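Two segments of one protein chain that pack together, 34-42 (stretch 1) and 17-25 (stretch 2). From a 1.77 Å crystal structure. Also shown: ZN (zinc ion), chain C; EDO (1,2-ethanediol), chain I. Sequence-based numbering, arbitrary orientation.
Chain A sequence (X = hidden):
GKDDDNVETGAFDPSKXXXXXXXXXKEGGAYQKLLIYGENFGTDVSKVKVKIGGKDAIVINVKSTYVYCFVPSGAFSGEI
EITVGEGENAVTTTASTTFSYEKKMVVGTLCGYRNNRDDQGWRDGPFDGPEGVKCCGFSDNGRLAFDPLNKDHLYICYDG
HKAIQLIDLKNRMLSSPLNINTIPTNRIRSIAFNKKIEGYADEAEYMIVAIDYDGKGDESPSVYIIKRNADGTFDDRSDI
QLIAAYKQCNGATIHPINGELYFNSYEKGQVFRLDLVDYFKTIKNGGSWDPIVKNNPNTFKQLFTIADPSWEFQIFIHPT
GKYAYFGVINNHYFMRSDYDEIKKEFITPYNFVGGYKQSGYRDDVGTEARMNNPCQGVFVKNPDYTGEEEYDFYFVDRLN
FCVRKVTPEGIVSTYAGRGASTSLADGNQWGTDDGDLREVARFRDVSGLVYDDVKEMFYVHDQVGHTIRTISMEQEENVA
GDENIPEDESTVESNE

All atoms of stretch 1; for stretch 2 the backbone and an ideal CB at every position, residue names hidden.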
ATOM      1  N   LEU A  34       6.742  20.231   8.328  1.00 13.61           N
ATOM      2  CA  LEU A  34       8.088  20.610   8.758  1.00 13.90           C
ATOM      3  C   LEU A  34       8.054  21.396  10.066  1.00 13.66           C
ATOM      4  O   LEU A  34       7.269  22.344  10.224  1.00 13.79           O
ATOM      5  CB  LEU A  34       8.766  21.455   7.667  1.00 13.72           C
ATOM      6  CG  LEU A  34      10.162  22.006   7.935  1.00 14.29           C
ATOM      7  CD1 LEU A  34      11.192  20.860   7.958  1.00 12.50           C
ATOM      8  CD2 LEU A  34      10.515  23.055   6.878  1.00 15.54           C
ATOM      9  N   LEU A  35       8.928  21.003  10.986  1.00 13.56           N
ATOM     10  CA  LEU A  35       9.067  21.627  12.292  1.00 12.99           C
ATOM     11  C   LEU A  35      10.359  22.432  12.287  1.00 13.38           C
ATOM     12  O   LEU A  35      11.439  21.881  12.042  1.00 13.20           O
ATOM     13  CB  LEU A  35       9.096  20.558  13.397  1.00 12.93           C
ATOM     14  CG  LEU A  35       9.424  21.003  14.826  1.00 13.29           C
ATOM     15  CD1 LEU A  35       8.476  22.090  15.322  1.00 11.69           C
ATOM     16  CD2 LEU A  35       9.439  19.812  15.826  1.00 12.18           C
ATOM     17  N   ILE A  36      10.240  23.736  12.520  1.00 12.92           N
ATOM     18  CA  ILE A  36      11.380  24.641  12.533  1.00 13.67           C
ATOM     19  C   ILE A  36      11.617  25.159  13.950  1.00 13.53           C
ATOM     20  O   ILE A  36      10.723  25.737  14.575  1.00 11.93           O
ATOM     21  CB  ILE A  36      11.173  25.843  11.561  1.00 13.73           C
ATOM     22  CG1 ILE A  36      10.971  25.372  10.116  1.00 15.44           C
ATOM     23  CG2 ILE A  36      12.364  26.811  11.646  1.00 14.52           C
ATOM     24  CD1 ILE A  36      10.362  26.461   9.197  1.00 16.15           C
ATOM     25  N   TYR A  37      12.827  24.930  14.469  1.00 13.48           N
ATOM     26  CA  TYR A  37      13.219  25.411  15.797  1.00 13.70           C
ATOM     27  C   TYR A  37      13.994  26.716  15.709  1.00 13.61           C
ATOM     28  O   TYR A  37      14.762  26.941  14.763  1.00 13.35           O
ATOM     29  CB  TYR A  37      14.128  24.394  16.497  1.00 13.68           C
ATOM     30  CG  TYR A  37      13.463  23.118  16.944  1.00 14.56           C
ATOM     31  CD1 TYR A  37      12.757  23.077  18.133  1.00 16.03           C
ATOM     32  CD2 TYR A  37      13.556  21.948  16.191  1.00 15.68           C
ATOM     33  CE1 TYR A  37      12.159  21.914  18.572  1.00 17.58           C
ATOM     34  CE2 TYR A  37      12.960  20.765  16.630  1.00 16.26           C
ATOM     35  CZ  TYR A  37      12.260  20.759  17.824  1.00 17.96           C
ATOM     36  OH  TYR A  37      11.648  19.617  18.301  1.00 18.48           O
ATOM     37  N   GLY A  38      13.829  27.562  16.711  1.00 13.86           N
ATOM     38  CA  GLY A  38      14.527  28.837  16.732  1.00 14.08           C
ATOM     39  C   GLY A  38      14.177  29.732  17.901  1.00 14.06           C
ATOM     40  O   GLY A  38      13.875  29.263  18.998  1.00 13.93           O
ATOM     41  N   GLU A  39      14.224  31.036  17.658  1.00 14.39           N
ATOM     42  CA  GLU A  39      13.943  32.019  18.688  1.00 14.88           C
ATOM     43  C   GLU A  39      13.244  33.228  18.128  1.00 14.00           C
ATOM     44  O   GLU A  39      13.483  33.609  16.985  1.00 13.72           O
ATOM     45  CB  GLU A  39      15.252  32.523  19.311  1.00 15.61           C
ATOM     46  CG  GLU A  39      16.074  31.464  19.986  1.00 18.58           C
ATOM     47  CD  GLU A  39      17.384  32.026  20.523  1.00 21.46           C
ATOM     48  OE1 GLU A  39      18.191  32.547  19.716  1.00 23.91           O
ATOM     49  OE2 GLU A  39      17.605  31.928  21.747  1.00 24.49           O
ATOM     50  N   ASN A  40      12.397  33.820  18.960  1.00 13.48           N
ATOM     51  CA  ASN A  40      11.731  35.087  18.693  1.00 13.77           C
ATOM     52  C   ASN A  40      10.670  34.994  17.592  1.00 13.47           C
ATOM     53  O   ASN A  40      10.534  35.911  16.784  1.00 13.09           O
ATOM     54  CB  ASN A  40      12.794  36.162  18.366  1.00 13.63           C
ATOM     55  CG  ASN A  40      12.310  37.574  18.600  1.00 14.22           C
ATOM     56  OD1 ASN A  40      11.430  37.812  19.415  1.00 14.50           O
ATOM     57  ND2 ASN A  40      12.918  38.534  17.900  1.00 15.04           N
ATOM     58  N   PHE A  41       9.925  33.888  17.577  1.00 13.50           N
ATOM     59  CA  PHE A  41       8.866  33.691  16.587  1.00 13.95           C
ATOM     60  C   PHE A  41       7.519  34.241  17.042  1.00 13.98           C
ATOM     61  O   PHE A  41       6.597  34.399  16.223  1.00 14.41           O
ATOM     62  CB  PHE A  41       8.659  32.209  16.260  1.00 14.18           C
ATOM     63  CG  PHE A  41       9.857  31.514  15.678  1.00 15.01           C
ATOM     64  CD1 PHE A  41      10.651  32.123  14.710  1.00 17.01           C
ATOM     65  CD2 PHE A  41      10.114  30.197  16.005  1.00 15.14           C
ATOM     66  CE1 PHE A  41      11.731  31.458  14.158  1.00 16.83           C
ATOM     67  CE2 PHE A  41      11.180  29.522  15.439  1.00 16.91           C
ATOM     68  CZ  PHE A  41      11.986  30.162  14.509  1.00 17.70           C
ATOM     69  N   GLY A  42       7.380  34.529  18.331  1.00 13.66           N
ATOM     70  CA  GLY A  42       6.094  34.990  18.845  1.00 13.43           C
ATOM     71  C   GLY A  42       5.112  33.821  18.908  1.00 13.29           C
ATOM     72  O   GLY A  42       5.490  32.676  18.680  1.00 13.36           O
ATOM     73  N   UNK A  17      17.009  39.850  17.120  1.00 19.18           N
ATOM     74  CA  UNK A  17      16.979  39.061  15.900  1.00 18.52           C
ATOM     75  C   UNK A  17      16.043  37.862  16.006  1.00 17.95           C
ATOM     76  O   UNK A  17      15.635  37.479  17.105  1.00 17.10           O
ATOM     77  CB  UNK A  17      18.392  38.586  15.554  1.00 18.52           C
ATOM     78  N   UNK A  18      15.674  37.321  14.854  1.00 17.82           N
ATOM     79  CA  UNK A  18      14.920  36.089  14.773  1.00 17.15           C
ATOM     80  C   UNK A  18      15.977  35.079  14.361  1.00 17.29           C
ATOM     81  O   UNK A  18      16.842  35.384  13.526  1.00 17.27           O
ATOM     82  CB  UNK A  18      13.739  36.162  13.802  1.00 17.15           C
ATOM     83  N   UNK A  19      15.939  33.891  14.951  1.00 16.90           N
ATOM     84  CA  UNK A  19      16.916  32.862  14.635  1.00 16.56           C
ATOM     85  C   UNK A  19      16.254  31.530  14.341  1.00 16.13           C
ATOM     86  O   UNK A  19      15.217  31.224  14.908  1.00 15.97           O
ATOM     87  CB  UNK A  19      17.912  32.706  15.786  1.00 16.56           C
ATOM     88  N   UNK A  20      16.848  30.772  13.418  1.00 15.77           N
ATOM     89  CA  UNK A  20      16.468  29.396  13.133  1.00 15.04           C
ATOM     90  C   UNK A  20      17.678  28.543  13.513  1.00 15.38           C
ATOM     91  O   UNK A  20      18.759  28.734  12.953  1.00 14.90           O
ATOM     92  CB  UNK A  20      16.062  29.201  11.671  1.00 15.04           C
ATOM     93  N   UNK A  21      17.495  27.608  14.445  1.00 15.11           N
ATOM     94  CA  UNK A  21      18.598  26.766  14.924  1.00 15.54           C
ATOM     95  C   UNK A  21      18.608  25.353  14.355  1.00 15.15           C
ATOM     96  O   UNK A  21      19.659  24.716  14.310  1.00 14.99           O
ATOM     97  CB  UNK A  21      18.544  26.681  16.451  1.00 15.54           C
ATOM     98  N   UNK A  22      17.451  24.861  13.911  1.00 14.30           N
ATOM     99  CA  UNK A  22      17.339  23.484  13.480  1.00 14.07           C
ATOM    100  C   UNK A  22      15.968  23.282  12.849  1.00 13.97           C
ATOM    101  O   UNK A  22      15.086  24.119  12.988  1.00 13.08           O
ATOM    102  CB  UNK A  22      17.558  22.520  14.648  1.00 14.07           C
ATOM    103  N   UNK A  23      15.811  22.179  12.141  1.00 13.67           N
ATOM    104  CA  UNK A  23      14.519  21.802  11.587  1.00 13.53           C
ATOM    105  C   UNK A  23      14.490  20.302  11.387  1.00 13.82           C
ATOM    106  O   UNK A  23      15.546  19.658  11.279  1.00 12.60           O
ATOM    107  CB  UNK A  23      14.244  22.533  10.271  1.00 13.53           C
ATOM    108  N   UNK A  24      13.280  19.748  11.362  1.00 13.85           N
ATOM    109  CA  UNK A  24      13.089  18.327  11.172  1.00 14.36           C
ATOM    110  C   UNK A  24      11.742  18.043  10.484  1.00 14.51           C
ATOM    111  O   UNK A  24      10.734  18.672  10.820  1.00 14.02           O
ATOM    112  CB  UNK A  24      13.170  17.602  12.517  1.00 14.36           C
ATOM    113  N   UNK A  25      11.729  17.123   9.502  1.00 14.45           N
ATOM    114  CA  UNK A  25      12.875  16.348   8.988  1.00 14.74           C
ATOM    115  C   UNK A  25      13.847  17.193   8.157  1.00 15.22           C
ATOM    116  O   UNK A  25      13.532  18.325   7.796  1.00 15.01           O
ATOM    117  CB  UNK A  25      12.369  15.181   8.138  1.00 14.74           C
TER
HETATM  118 ZN    ZN C 526      18.136  21.108  17.429  0.50 43.12          ZN
HETATM  119  C1  EDO I   8       7.552  17.004  11.355  1.00 44.04           C
HETATM  120  O1  EDO I   8       8.579  17.003  12.347  1.00 44.45           O
HETATM  121  C2  EDO I   8       6.314  16.322  11.906  1.00 44.42           C
HETATM  122  O2  EDO I   8       5.931  16.892  13.159  1.00 43.56           O

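Stretch 2 runs antiparallel to strand 34-39, with a register shift between Tyr37 and Gly38; its side chains at 19, 22 and 24 lie on the face of Leu35, Tyr37 and Glu39, those at 20 and 23 on the face of Ile36, and 21 at the bulge points sideways.

At position 17 the CB points away from stretch 1 and meets nothing of it; phi of -65° and psi of 162° suit many residues, proline included. It is Pro17, whose carbonyl O accepts a hydrogen bond from Asn40 ND2 at 3.0 Å.

Position 18 points sideways, with the Phe41 ring within reach, so a branched aliphatic would fit. Val18 fills it, CG1 lying 3.7 Å from Phe41 CE1.

At 19 the CB is 3.9 Å from Glu39 OE1, and the backbone pairs with Glu39 in both directions: N to Glu39 O at 3.2 Å, O from Glu39 N at 2.9 Å. A small or a polar residue would suit; Ala19 is the deposited one, its methyl lying beside the carboxylate.

Position 20 lies opposite Gly38, on the face of Ile36. An ideal CB on Gly38 would clash, 2.0 Å from the carbonyl O of 19; Gly38 CA and the CA of 20 are 4.1 Å apart. With Ile36 CG2 and the Phe41 ring nearby, valine, leucine or isoleucine would serve. Ile20 sets CG2 3.7 Å from Ile36 CG2 and CG1 at the edge of the Phe41 ring.

At the bulge, 21 points sideways, its CB 4.1 Å from Tyr37 O. The backbone N of 21 donates a hydrogen bond to Tyr37 O at 2.8 Å. A small polar residue is plausible, and Ser21 is found, its OG 3.6 Å from Tyr37 CB.

Position 22 faces Tyr37, CB to CB. The zinc ion lies on this side, favouring a ligand such as aspartate, glutamate, histidine or cysteine. Asp22 binds it through OD2 at 2.2 Å, while its carbonyl O accepts from Tyr37 N at 2.8 Å.

Position 23 turns to the face of Ile36, its CB 4.2 Å from Leu34 CD1, so an apolar residue would suit, of several sizes. Phe23 touches Leu34 CD1 with CD1 at 4.1 Å, although the end of its ring leads away from stretch 1.

At 24 the backbone pairs with Leu35, N to Leu35 O at 2.9 Å and O from Leu35 N at 3.0 Å. Beta-branched residues suit this extended strand: Thr24 places CG2 4.0 Å from Leu35 CB.

Position 25 follows a cis peptide, visible in the backbone, which strongly suggests proline. Pro25 brings CD 4.2 Å from Leu34 CD1.

Stretch 2 (17-25) PVAISDFTP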
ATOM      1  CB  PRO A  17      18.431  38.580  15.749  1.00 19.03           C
ATOM      2  CG  PRO A  17      19.035  38.703  17.102  1.00 19.26           C
ATOM      3  CD  PRO A  17      18.343  39.851  17.755  1.00 19.23           C
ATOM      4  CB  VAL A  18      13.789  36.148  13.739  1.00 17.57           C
ATOM      5  CG1 VAL A  18      13.184  34.761  13.528  1.00 16.62           C
ATOM      6  CG2 VAL A  18      12.727  37.133  14.177  1.00 16.63           C
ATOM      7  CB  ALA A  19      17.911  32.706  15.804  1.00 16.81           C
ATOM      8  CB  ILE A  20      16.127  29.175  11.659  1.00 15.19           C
ATOM      9  CG1 ILE A  20      14.842  29.941  11.312  1.00 14.66           C
ATOM     10  CG2 ILE A  20      15.997  27.677  11.371  1.00 13.63           C
ATOM     11  CD1 ILE A  20      14.477  29.890   9.829  1.00 14.64           C
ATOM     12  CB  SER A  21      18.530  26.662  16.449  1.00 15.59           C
ATOM     13  OG  SER A  21      17.285  26.106  16.835  1.00 17.48           O
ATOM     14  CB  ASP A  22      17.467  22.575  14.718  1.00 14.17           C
ATOM     15  CG  ASP A  22      17.845  21.140  14.390  1.00 15.96           C
ATOM     16  OD1 ASP A  22      18.027  20.779  13.209  1.00 17.59           O
ATOM     17  OD2 ASP A  22      18.011  20.359  15.360  1.00 20.00           O
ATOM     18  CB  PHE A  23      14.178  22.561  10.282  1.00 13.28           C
ATOM     19  CG  PHE A  23      15.246  22.492   9.223  1.00 13.24           C
ATOM     20  CD1 PHE A  23      15.283  21.449   8.319  1.00 13.86           C
ATOM     21  CD2 PHE A  23      16.202  23.488   9.126  1.00 15.38           C
ATOM     22  CE1 PHE A  23      16.287  21.374   7.350  1.00 15.65           C
ATOM     23  CE2 PHE A  23      17.207  23.431   8.161  1.00 16.57           C
ATOM     24  CZ  PHE A  23      17.243  22.372   7.260  1.00 15.54           C
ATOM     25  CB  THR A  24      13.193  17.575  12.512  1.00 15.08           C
ATOM     26  OG1 THR A  24      13.182  16.172  12.263  1.00 16.30           O
ATOM     27  CG2 THR A  24      12.056  17.937  13.456  1.00 15.34           C
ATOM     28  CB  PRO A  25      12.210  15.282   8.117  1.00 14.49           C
ATOM     29  CG  PRO A  25      10.962  15.941   7.610  1.00 14.40           C
ATOM     30  CD  PRO A  25      10.489  16.816   8.766  1.00 14.23           C
TER
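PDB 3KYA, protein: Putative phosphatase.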